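Long-range contacts in anopheles gambiae adenosine kinase (Anopheles gambiae, PDB 3LOO), which phosphorylates adenosine to AMP at the expense of ATP, as a high-affinity adenosine kinase of the pfkB carbohydrate kinase family: residues F179-F185 against M207-S213; A194-K199 against E227-Y231; G282-V286 against E298-K303. All coordinates share one frame; numbering follows the deposited sequence.

Contact 1 (F179-F185 against M207-S213); sequences FFYVSGF and MFMMNLS. With B4P (bis(adenosine)-5'-tetraphosphate), chain D.
Met-207 opens the parallel pairing with Phe-179: the two side chains run side by side, and the sulfur SD sits at the edge of the phenyl ring, 5.1 Å from the Phe-179 ring centroid, a Met-aromatic contact. Its carbonyl O accepts the N-H of Phe-180. On the other face of the sheet, Phe-208, with CG anti to the backbone N (chi1 -178°), brings CE1 to 3.6 Å from Val-182 CG2 while CD1 meets Phe-180 CB. Met-209 bonds through both backbone groups, N to Phe-180 O and O to Val-182 N; its chain bends at chi3 (-84°), which turns CE back to Phe-179 CB. Farther along, Asn-211 N gives Val-182 O only a weak bond of 3.2 Å. The Asn-211 amide works in two directions. ND2 donates to Tyr-181 OH at 2.9 Å, with ring and amide planes 65° apart, while OD1 closes an Asx turn on Ser-213 N, 2.9 Å away. Asn-211 O takes the N-H of Gly-184 at 2.8 Å. Ser-213 OG takes a weak bond from Phe-185 N, and its CB makes a CH-pi contact over the centre of the Phe-185 ring, 3.4 Å from the centroid; the opposite face carries an adenine of the bis(adenosine) tetraphosphate, so the ring is sandwiched at the pocket. The two strands belong to a beta-alpha-beta unit: helix 187-203 packs on Phe-180, Val-182 and Phe-208, helix 82-94 touches Tyr-181 and Ser-183, and strands 26-29 and 234-238 continue the sheet on either side.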
# COMPACT_ATOMS: atom_id res chain seq x y z
N PHE A 179 0.90 -13.89 -7.89
CA PHE A 179 0.38 -13.09 -6.75
C PHE A 179 0.15 -11.66 -7.23
O PHE A 179 0.96 -11.11 -8.01
CB PHE A 179 1.40 -13.01 -5.60
CG PHE A 179 1.83 -14.36 -5.05
CD1 PHE A 179 1.09 -14.98 -4.04
CD2 PHE A 179 2.98 -14.99 -5.55
CE1 PHE A 179 1.47 -16.23 -3.55
CE2 PHE A 179 3.38 -16.22 -5.06
CZ PHE A 179 2.62 -16.85 -4.06
N PHE A 180 -0.92 -11.03 -6.72
CA PHE A 180 -1.30 -9.67 -7.13
C PHE A 180 -1.60 -8.87 -5.88
O PHE A 180 -2.24 -9.38 -4.94
CB PHE A 180 -2.52 -9.67 -8.07
CG PHE A 180 -2.30 -10.38 -9.37
CD1 PHE A 180 -1.71 -9.73 -10.44
CD2 PHE A 180 -2.64 -11.73 -9.50
CE1 PHE A 180 -1.50 -10.39 -11.66
CE2 PHE A 180 -2.42 -12.43 -10.71
CZ PHE A 180 -1.84 -11.76 -11.80
N TYR A 181 -1.12 -7.62 -5.87
CA TYR A 181 -1.32 -6.73 -4.73
C TYR A 181 -1.70 -5.35 -5.25
O TYR A 181 -1.00 -4.78 -6.10
CB TYR A 181 -0.08 -6.66 -3.84
CG TYR A 181 -0.24 -5.75 -2.65
CD1 TYR A 181 -1.33 -5.90 -1.76
CD2 TYR A 181 0.66 -4.70 -2.42
CE1 TYR A 181 -1.49 -5.02 -0.65
CE2 TYR A 181 0.51 -3.83 -1.35
CZ TYR A 181 -0.57 -4.00 -0.46
OH TYR A 181 -0.70 -3.15 0.62
N VAL A 182 -2.79 -4.80 -4.71
CA VAL A 182 -3.28 -3.49 -5.12
C VAL A 182 -3.65 -2.69 -3.88
O VAL A 182 -4.13 -3.27 -2.92
CB VAL A 182 -4.49 -3.60 -6.06
CG1 VAL A 182 -4.95 -2.21 -6.52
CG2 VAL A 182 -4.14 -4.41 -7.34
N SER A 183 -3.41 -1.39 -3.86
CA SER A 183 -3.82 -0.58 -2.68
C SER A 183 -5.23 -0.05 -2.93
O SER A 183 -5.64 0.13 -4.08
CB SER A 183 -2.89 0.61 -2.48
OG SER A 183 -2.87 1.40 -3.67
N GLY A 184 -5.97 0.24 -1.86
CA GLY A 184 -7.22 1.02 -2.03
C GLY A 184 -6.96 2.39 -2.66
O GLY A 184 -7.81 2.91 -3.40
N PHE A 185 -5.80 2.99 -2.37
CA PHE A 185 -5.35 4.22 -3.04
C PHE A 185 -5.48 4.20 -4.59
O PHE A 185 -5.82 5.21 -5.22
CB PHE A 185 -3.87 4.47 -2.69
CG PHE A 185 -3.63 4.92 -1.27
CD1 PHE A 185 -4.46 5.89 -0.65
CD2 PHE A 185 -2.53 4.42 -0.56
CE1 PHE A 185 -4.20 6.35 0.63
CE2 PHE A 185 -2.26 4.85 0.76
CZ PHE A 185 -3.11 5.83 1.35
N MET A 207 -3.62 -15.64 -6.04
CA MET A 207 -3.93 -14.75 -4.93
C MET A 207 -4.05 -13.29 -5.35
O MET A 207 -3.19 -12.76 -6.07
CB MET A 207 -2.92 -14.91 -3.80
CG MET A 207 -3.19 -16.13 -2.92
SD MET A 207 -1.90 -16.29 -1.68
CE MET A 207 -2.61 -15.29 -0.39
N PHE A 208 -5.14 -12.66 -4.92
CA PHE A 208 -5.35 -11.20 -5.11
C PHE A 208 -5.48 -10.63 -3.69
O PHE A 208 -6.22 -11.14 -2.83
CB PHE A 208 -6.54 -10.87 -6.02
CG PHE A 208 -6.73 -9.39 -6.24
CD1 PHE A 208 -6.09 -8.75 -7.27
CD2 PHE A 208 -7.50 -8.62 -5.33
CE1 PHE A 208 -6.22 -7.38 -7.46
CE2 PHE A 208 -7.63 -7.23 -5.48
CZ PHE A 208 -6.97 -6.62 -6.56
N MET A 209 -4.68 -9.60 -3.45
CA MET A 209 -4.54 -9.04 -2.13
C MET A 209 -4.68 -7.52 -2.28
O MET A 209 -4.33 -6.94 -3.32
CB MET A 209 -3.19 -9.44 -1.52
CG MET A 209 -2.97 -10.99 -1.47
SD MET A 209 -1.32 -11.45 -1.01
CE MET A 209 -0.52 -11.32 -2.61
N MET A 210 -5.18 -6.87 -1.23
CA MET A 210 -5.32 -5.42 -1.28
C MET A 210 -5.25 -4.82 0.11
O MET A 210 -5.28 -5.51 1.11
CB MET A 210 -6.59 -4.99 -2.03
CG MET A 210 -7.92 -5.45 -1.41
SD MET A 210 -9.36 -4.43 -1.92
CE MET A 210 -9.09 -2.98 -0.87
N ASN A 211 -5.13 -3.50 0.14
CA ASN A 211 -4.99 -2.79 1.38
C ASN A 211 -6.15 -1.81 1.46
O ASN A 211 -6.53 -1.21 0.43
CB ASN A 211 -3.70 -1.99 1.32
CG ASN A 211 -3.18 -1.66 2.67
OD1 ASN A 211 -3.82 -0.93 3.44
ND2 ASN A 211 -2.01 -2.23 3.00
N LEU A 212 -6.67 -1.56 2.68
CA LEU A 212 -7.69 -0.52 2.81
C LEU A 212 -7.13 0.86 2.56
O LEU A 212 -7.87 1.75 2.14
CB LEU A 212 -8.45 -0.62 4.12
CG LEU A 212 -9.35 -1.84 4.30
CD1 LEU A 212 -9.81 -1.91 5.76
CD2 LEU A 212 -10.54 -1.82 3.25
N SER A 213 -5.83 1.03 2.82
CA SER A 213 -5.05 2.26 2.54
C SER A 213 -5.31 3.49 3.42
O SER A 213 -4.37 4.10 3.93
CB SER A 213 -5.14 2.65 1.07
OG SER A 213 -4.49 1.68 0.26
PA B4P D . 1.99 6.03 6.60
O1A B4P D . 3.37 6.44 7.11
O2A B4P D . 0.83 7.00 6.86
O3A B4P D . 1.60 4.72 7.44
PB B4P D . 1.26 3.34 6.71
O1B B4P D . 2.50 2.73 6.06
O2B B4P D . -0.05 3.40 5.93
O3B B4P D . 1.10 2.74 8.25
PG B4P D . -0.21 2.08 8.92
O1G B4P D . -1.01 3.07 9.70
O2G B4P D . -0.96 1.38 7.81
O3G B4P D . 0.37 0.96 9.91
PD B4P D . 0.42 0.89 11.52
O1D B4P D . 0.70 2.26 12.03
O2D B4P D . -0.72 0.09 12.08
O5E B4P D . 2.07 5.62 5.04
C5E B4P D . 2.88 6.51 4.30
C4E B4P D . 2.84 6.30 2.82
O4E B4P D . 1.53 6.42 2.26
C3E B4P D . 3.62 7.42 2.18
O3E B4P D . 4.87 6.83 1.78
C2E B4P D . 2.81 7.82 0.95
O2E B4P D . 3.54 7.86 -0.28
C1E B4P D . 1.67 6.78 0.91
N9A B4P D . 0.43 7.42 0.43
C8A B4P D . -0.31 8.39 1.03
N7A B4P D . -1.37 8.68 0.21
C5A B4P D . -1.28 7.91 -0.92
C6A B4P D . -2.05 7.76 -2.08
N6A B4P D . -3.17 8.50 -2.34
N1A B4P D . -1.64 6.87 -3.02
C2A B4P D . -0.54 6.11 -2.84
N3A B4P D . 0.21 6.23 -1.73
C4A B4P D . -0.15 7.11 -0.76
O5F B4P D . 1.78 0.06 11.66
C5F B4P D . 2.05 -1.10 10.89
C4F B4P D . 3.14 -1.87 11.62
O4F B4P D . 4.25 -1.02 11.99
C3F B4P D . 2.65 -2.38 12.96
O3F B4P D . 1.89 -3.57 12.77
C2F B4P D . 3.94 -2.60 13.72
O2F B4P D . 4.53 -3.87 13.37
C1F B4P D . 4.81 -1.43 13.24
N9B B4P D . 4.64 -0.31 14.22
C8B B4P D . 3.86 0.78 14.05
N7B B4P D . 3.92 1.59 15.14
C5B B4P D . 4.75 1.03 16.04
C6B B4P D . 5.20 1.36 17.32
N6B B4P D . 4.77 2.51 17.89
N1B B4P D . 6.08 0.53 17.97
C2B B4P D . 6.51 -0.62 17.39
N3B B4P D . 6.10 -1.00 16.15
C4B B4P D . 5.22 -0.22 15.44

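Contact 2 (A194-K199 against E227-Y231); sequences ALSVAK and EIFPY
Lys-199 lies across the ring of Tyr-231, the two side chains meeting at a slant. CG stands over one face, displaced toward the rim, 3.8 Å from the Tyr-231 ring centroid and 20° off its normal, a CH-pi contact. Beyond CG the lysine chain is extended, so it follows the ring toward the phenol end, where CE reaches 3.6 Å from Tyr-231 OH. Pro-230 CB covers the opposite face, also toward the rim, and the ring is thus held between an aliphatic chain and its own neighbour in sequence. At the root of the tyrosine, CB rests against the CB of Ala-198 at 3.7 Å and against the Ala-198 carbonyl oxygen.

The contact joins two connecting segments of the Rossmann-like alpha/beta core of the pfkB kinases: helix 187-203, the crossover between strands 179-183 and 207-211, and the end of helix 222-228 with the 3-10 turn that leads on to strand 234-238. No hydrogen bond joins them, and the fit is mostly apolar, with a carboxylate and two carbonyl oxygens touching carbon.

Leu-195 and Ile-228 overlap flank to flank, pointing in opposed directions. The isoleucine, CG1 anti to its N (chi1 -158°), sends CD1 onto the Ala-194 carbonyl oxygen at 3.7 Å, while CG1 meets Leu-195 CD1 at 4.0 Å and Ala-198 CB at 3.9 Å. The other leucine branch, CD2, abuts the carboxylate of Glu-227, 3.6 Å from OE2, and there the side chains cross at nearly a right angle. Lys-199 NZ lies 4.6 Å from Glu-227 OE2, opposite charges near each other but not in contact, which may attract weakly. Deeper in, Phe-208 of strand 207-211 packs under both Ala-198 and Ile-228.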
# COMPACT_ATOMS: atom_id res chain seq x y z
N ALA A 194 -7.94 -2.63 -11.33
CA ALA A 194 -7.80 -3.45 -10.11
C ALA A 194 -8.82 -4.59 -10.18
O ALA A 194 -8.50 -5.74 -9.86
CB ALA A 194 -8.04 -2.62 -8.84
N LEU A 195 -10.07 -4.27 -10.55
CA LEU A 195 -11.12 -5.29 -10.60
C LEU A 195 -10.83 -6.35 -11.70
O LEU A 195 -11.03 -7.55 -11.51
CB LEU A 195 -12.50 -4.64 -10.82
CG LEU A 195 -13.69 -5.58 -10.96
CD1 LEU A 195 -13.87 -6.30 -9.65
CD2 LEU A 195 -15.00 -4.83 -11.38
N SER A 196 -10.41 -5.87 -12.85
CA SER A 196 -10.12 -6.74 -13.98
C SER A 196 -9.02 -7.75 -13.56
O SER A 196 -9.14 -8.95 -13.78
CB SER A 196 -9.68 -5.85 -15.12
OG SER A 196 -9.18 -6.62 -16.16
N VAL A 197 -8.00 -7.27 -12.86
CA VAL A 197 -6.90 -8.14 -12.42
C VAL A 197 -7.40 -9.10 -11.36
O VAL A 197 -7.04 -10.28 -11.38
CB VAL A 197 -5.67 -7.29 -11.95
CG1 VAL A 197 -4.69 -8.12 -11.10
CG2 VAL A 197 -4.99 -6.68 -13.16
N ALA A 198 -8.28 -8.63 -10.46
CA ALA A 198 -8.83 -9.48 -9.40
C ALA A 198 -9.70 -10.63 -9.93
O ALA A 198 -9.62 -11.75 -9.42
CB ALA A 198 -9.60 -8.62 -8.31
N LYS A 199 -10.52 -10.34 -10.94
CA LYS A 199 -11.35 -11.38 -11.56
C LYS A 199 -10.51 -12.46 -12.29
O LYS A 199 -10.81 -13.65 -12.19
CB LYS A 199 -12.33 -10.74 -12.55
CG LYS A 199 -13.55 -10.10 -11.87
CD LYS A 199 -14.39 -9.38 -12.92
CE LYS A 199 -15.68 -8.82 -12.32
NZ LYS A 199 -16.38 -7.95 -13.36
N GLU A 227 -17.86 -4.53 -4.72
CA GLU A 227 -17.76 -5.26 -5.96
C GLU A 227 -16.44 -6.11 -6.07
O GLU A 227 -16.43 -7.20 -6.64
CB GLU A 227 -17.90 -4.32 -7.17
CG GLU A 227 -18.02 -5.09 -8.51
CD GLU A 227 -18.16 -4.23 -9.75
OE1 GLU A 227 -17.91 -3.01 -9.72
OE2 GLU A 227 -18.51 -4.77 -10.81
N ILE A 228 -15.34 -5.62 -5.48
CA ILE A 228 -14.04 -6.32 -5.60
C ILE A 228 -13.84 -7.36 -4.48
O ILE A 228 -13.07 -8.32 -4.64
CB ILE A 228 -12.83 -5.33 -5.65
CG1 ILE A 228 -11.60 -5.99 -6.32
CG2 ILE A 228 -12.45 -4.84 -4.22
CD1 ILE A 228 -10.51 -4.96 -6.81
N PHE A 229 -14.50 -7.17 -3.34
CA PHE A 229 -14.31 -8.06 -2.22
C PHE A 229 -14.42 -9.58 -2.46
O PHE A 229 -13.65 -10.30 -1.84
CB PHE A 229 -15.18 -7.68 -1.02
CG PHE A 229 -14.51 -6.69 -0.10
CD1 PHE A 229 -13.14 -6.49 -0.14
CD2 PHE A 229 -15.27 -5.94 0.80
CE1 PHE A 229 -12.52 -5.56 0.71
CE2 PHE A 229 -14.66 -5.01 1.66
CZ PHE A 229 -13.29 -4.82 1.62
N PRO A 230 -15.35 -10.06 -3.34
CA PRO A 230 -15.42 -11.52 -3.57
C PRO A 230 -14.10 -12.10 -4.08
O PRO A 230 -13.81 -13.28 -3.91
CB PRO A 230 -16.51 -11.64 -4.68
CG PRO A 230 -17.47 -10.43 -4.35
CD PRO A 230 -16.42 -9.34 -4.07
N TYR A 231 -13.29 -11.26 -4.71
CA TYR A 231 -12.05 -11.69 -5.34
C TYR A 231 -10.85 -11.38 -4.48
O TYR A 231 -9.71 -11.58 -4.90
CB TYR A 231 -11.89 -10.99 -6.68
CG TYR A 231 -13.14 -11.03 -7.51
CD1 TYR A 231 -13.48 -12.19 -8.24
CD2 TYR A 231 -14.02 -9.95 -7.53
CE1 TYR A 231 -14.65 -12.23 -9.01
CE2 TYR A 231 -15.20 -9.99 -8.27
CZ TYR A 231 -15.51 -11.13 -9.01
OH TYR A 231 -16.65 -11.14 -9.78

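Contact 3 (G282-V286 against E298-K303); sequences GSDPV and EFPVQK. With B4P (bis(adenosine)-5'-tetraphosphate), chain D.
Val-286 and Phe-299 form a hydrogen-bonded antiparallel pair in which each residue satisfies the other's backbone N-H. Phe-299 N reaches Val-286 O at 2.8 Å, in the carbonyl plane; the return bond, Val-286 N to Phe-299 O, is 2.9 Å, with the donor 42° above the plane of the Phe-299 carbonyl. The Val-286 oxygen also lies at the edge of the Phe-299 ring and takes a CA-H contact from Glu-298. Past Pro-285, which stays close through its CA to Phe-299 O, a water bridges the backbones, donating to Ser-283 O at 2.9 Å and accepting from Val-301 N at 2.7 Å. The two segments belong to the beta hairpin of strands 284-290 and 297-299, at the margin of the large sheet, and the residues leading into and out of it line the site of the second adenosine of the dinucleotide. There Gly-282 N donates to the phosphate oxygen O2D at 3.0 Å. Val-301 CG2 lies 3.4 Å from the ligand's N3B, while Ser-283 CB stands near the amino nitrogen N6B. Gln-302 O accepts from Arg-345 NE. Lys-303 runs past Ser-283 with its methylenes. At the surface, Glu-298 lies alongside Pro-285 and spends OE2 on a salt bridge to Arg-257.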
# COMPACT_ATOMS: atom_id res chain seq x y z
N GLY A 282 -0.73 -0.20 15.11
CA GLY A 282 0.46 0.47 15.63
C GLY A 282 1.32 -0.43 16.51
O GLY A 282 1.78 -1.49 16.06
N SER A 283 1.54 -0.01 17.76
CA SER A 283 2.36 -0.77 18.71
C SER A 283 1.61 -1.94 19.34
O SER A 283 2.21 -2.78 20.00
CB SER A 283 2.91 0.14 19.83
OG SER A 283 1.84 0.70 20.57
N ASP A 284 0.30 -2.00 19.13
CA ASP A 284 -0.50 -3.11 19.66
C ASP A 284 -0.47 -4.29 18.69
O ASP A 284 0.06 -4.16 17.59
CB ASP A 284 -1.93 -2.67 19.92
CG ASP A 284 -2.05 -1.83 21.17
OD1 ASP A 284 -1.19 -1.94 22.07
OD2 ASP A 284 -3.00 -1.05 21.23
N PRO A 285 -1.01 -5.45 19.13
CA PRO A 285 -0.84 -6.70 18.37
C PRO A 285 -1.40 -6.61 16.96
O PRO A 285 -2.44 -5.98 16.75
CB PRO A 285 -1.66 -7.72 19.19
CG PRO A 285 -1.63 -7.18 20.58
CD PRO A 285 -1.72 -5.68 20.40
N VAL A 286 -0.71 -7.22 15.99
CA VAL A 286 -1.30 -7.42 14.68
C VAL A 286 -2.36 -8.53 14.83
O VAL A 286 -2.10 -9.56 15.47
CB VAL A 286 -0.23 -7.82 13.64
CG1 VAL A 286 -0.89 -8.08 12.31
CG2 VAL A 286 0.82 -6.70 13.50
N GLU A 298 -3.44 -13.18 17.47
CA GLU A 298 -2.69 -11.96 17.71
C GLU A 298 -1.22 -12.20 17.59
O GLU A 298 -0.72 -13.24 18.05
CB GLU A 298 -2.91 -11.48 19.12
CG GLU A 298 -4.33 -11.18 19.42
CD GLU A 298 -4.54 -10.83 20.87
OE1 GLU A 298 -3.55 -10.50 21.56
OE2 GLU A 298 -5.69 -10.89 21.29
N PHE A 299 -0.52 -11.22 17.02
CA PHE A 299 0.92 -11.20 16.97
C PHE A 299 1.46 -9.95 17.66
O PHE A 299 1.48 -8.87 17.06
CB PHE A 299 1.37 -11.27 15.51
CG PHE A 299 0.96 -12.55 14.83
CD1 PHE A 299 -0.34 -12.72 14.36
CD2 PHE A 299 1.86 -13.59 14.69
CE1 PHE A 299 -0.74 -13.91 13.76
CE2 PHE A 299 1.47 -14.79 14.08
CZ PHE A 299 0.17 -14.95 13.60
N PRO A 300 1.90 -10.09 18.93
CA PRO A 300 2.39 -8.95 19.70
C PRO A 300 3.56 -8.27 19.01
O PRO A 300 4.31 -8.92 18.31
CB PRO A 300 2.87 -9.58 21.02
CG PRO A 300 2.15 -10.90 21.09
CD PRO A 300 2.02 -11.36 19.67
N VAL A 301 3.69 -6.96 19.19
CA VAL A 301 4.84 -6.22 18.66
C VAL A 301 5.61 -5.56 19.80
O VAL A 301 5.00 -5.08 20.74
CB VAL A 301 4.40 -5.17 17.59
CG1 VAL A 301 3.01 -4.73 17.82
CG2 VAL A 301 5.34 -3.97 17.51
N GLN A 302 6.94 -5.55 19.73
CA GLN A 302 7.73 -4.77 20.69
C GLN A 302 7.58 -3.27 20.47
O GLN A 302 8.08 -2.72 19.48
CB GLN A 302 9.21 -5.13 20.64
CG GLN A 302 9.50 -6.60 20.53
CD GLN A 302 10.95 -6.87 20.78
OE1 GLN A 302 11.65 -7.46 19.94
NE2 GLN A 302 11.44 -6.41 21.93
N LYS A 303 6.89 -2.60 21.39
CA LYS A 303 6.65 -1.17 21.29
C LYS A 303 7.98 -0.44 21.17
O LYS A 303 8.88 -0.61 21.99
CB LYS A 303 5.86 -0.67 22.51
CG LYS A 303 5.67 0.85 22.54
CD LYS A 303 4.59 1.26 23.52
CE LYS A 303 3.97 2.60 23.13
NZ LYS A 303 4.93 3.73 23.34
PA B4P D . 1.99 6.03 6.60
O1A B4P D . 3.37 6.44 7.11
O2A B4P D . 0.83 7.00 6.86
O3A B4P D . 1.60 4.72 7.44
PB B4P D . 1.26 3.34 6.71
O1B B4P D . 2.50 2.73 6.06
O2B B4P D . -0.05 3.40 5.93
O3B B4P D . 1.10 2.74 8.25
PG B4P D . -0.21 2.08 8.92
O1G B4P D . -1.01 3.07 9.70
O2G B4P D . -0.96 1.38 7.81
O3G B4P D . 0.37 0.96 9.91
PD B4P D . 0.42 0.89 11.52
O1D B4P D . 0.70 2.26 12.03
O2D B4P D . -0.72 0.09 12.08
O5E B4P D . 2.07 5.62 5.04
C5E B4P D . 2.88 6.51 4.30
C4E B4P D . 2.84 6.30 2.82
O4E B4P D . 1.53 6.42 2.26
C3E B4P D . 3.62 7.42 2.18
O3E B4P D . 4.87 6.83 1.78
C2E B4P D . 2.81 7.82 0.95
O2E B4P D . 3.54 7.86 -0.28
C1E B4P D . 1.67 6.78 0.91
N9A B4P D . 0.43 7.42 0.43
C8A B4P D . -0.31 8.39 1.03
N7A B4P D . -1.37 8.68 0.21
C5A B4P D . -1.28 7.91 -0.92
C6A B4P D . -2.05 7.76 -2.08
N6A B4P D . -3.17 8.50 -2.34
N1A B4P D . -1.64 6.87 -3.02
C2A B4P D . -0.54 6.11 -2.84
N3A B4P D . 0.21 6.23 -1.73
C4A B4P D . -0.15 7.11 -0.76
O5F B4P D . 1.78 0.06 11.66
C5F B4P D . 2.05 -1.10 10.89
C4F B4P D . 3.14 -1.87 11.62
O4F B4P D . 4.25 -1.02 11.99
C3F B4P D . 2.65 -2.38 12.96
O3F B4P D . 1.89 -3.57 12.77
C2F B4P D . 3.94 -2.60 13.72
O2F B4P D . 4.53 -3.87 13.37
C1F B4P D . 4.81 -1.43 13.24
N9B B4P D . 4.64 -0.31 14.22
C8B B4P D . 3.86 0.78 14.05
N7B B4P D . 3.92 1.59 15.14
C5B B4P D . 4.75 1.03 16.04
C6B B4P D . 5.20 1.36 17.32
N6B B4P D . 4.77 2.51 17.89
N1B B4P D . 6.08 0.53 17.97
C2B B4P D . 6.51 -0.62 17.39
N3B B4P D . 6.10 -1.00 16.15
C4B B4P D . 5.22 -0.22 15.44
O HOH W 1 1.77 -5.56 20.56

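In the fold
Contacts 1 and 2 interlock along the chain, their segments alternating, with centres about 10 Å apart: helix 187-203 of contact 2 is the crossover that links the two strands of contact 1, and Phe-208 and Phe-180 pack directly against it. Contact 3 comes later in the chain. Its centre is about 22 Å from that of contact 1 and about 30 Å from that of contact 2. Contacts 1 and 3 both reach the nine-stranded sheet, the first near its middle and the third at its edge. Each also touches one end of the same bis(adenosine) tetraphosphate, consistent with a nucleoside site and a nucleotide site bridged by the phosphates, whereas contact 2 packs the helical layer away from the ligand.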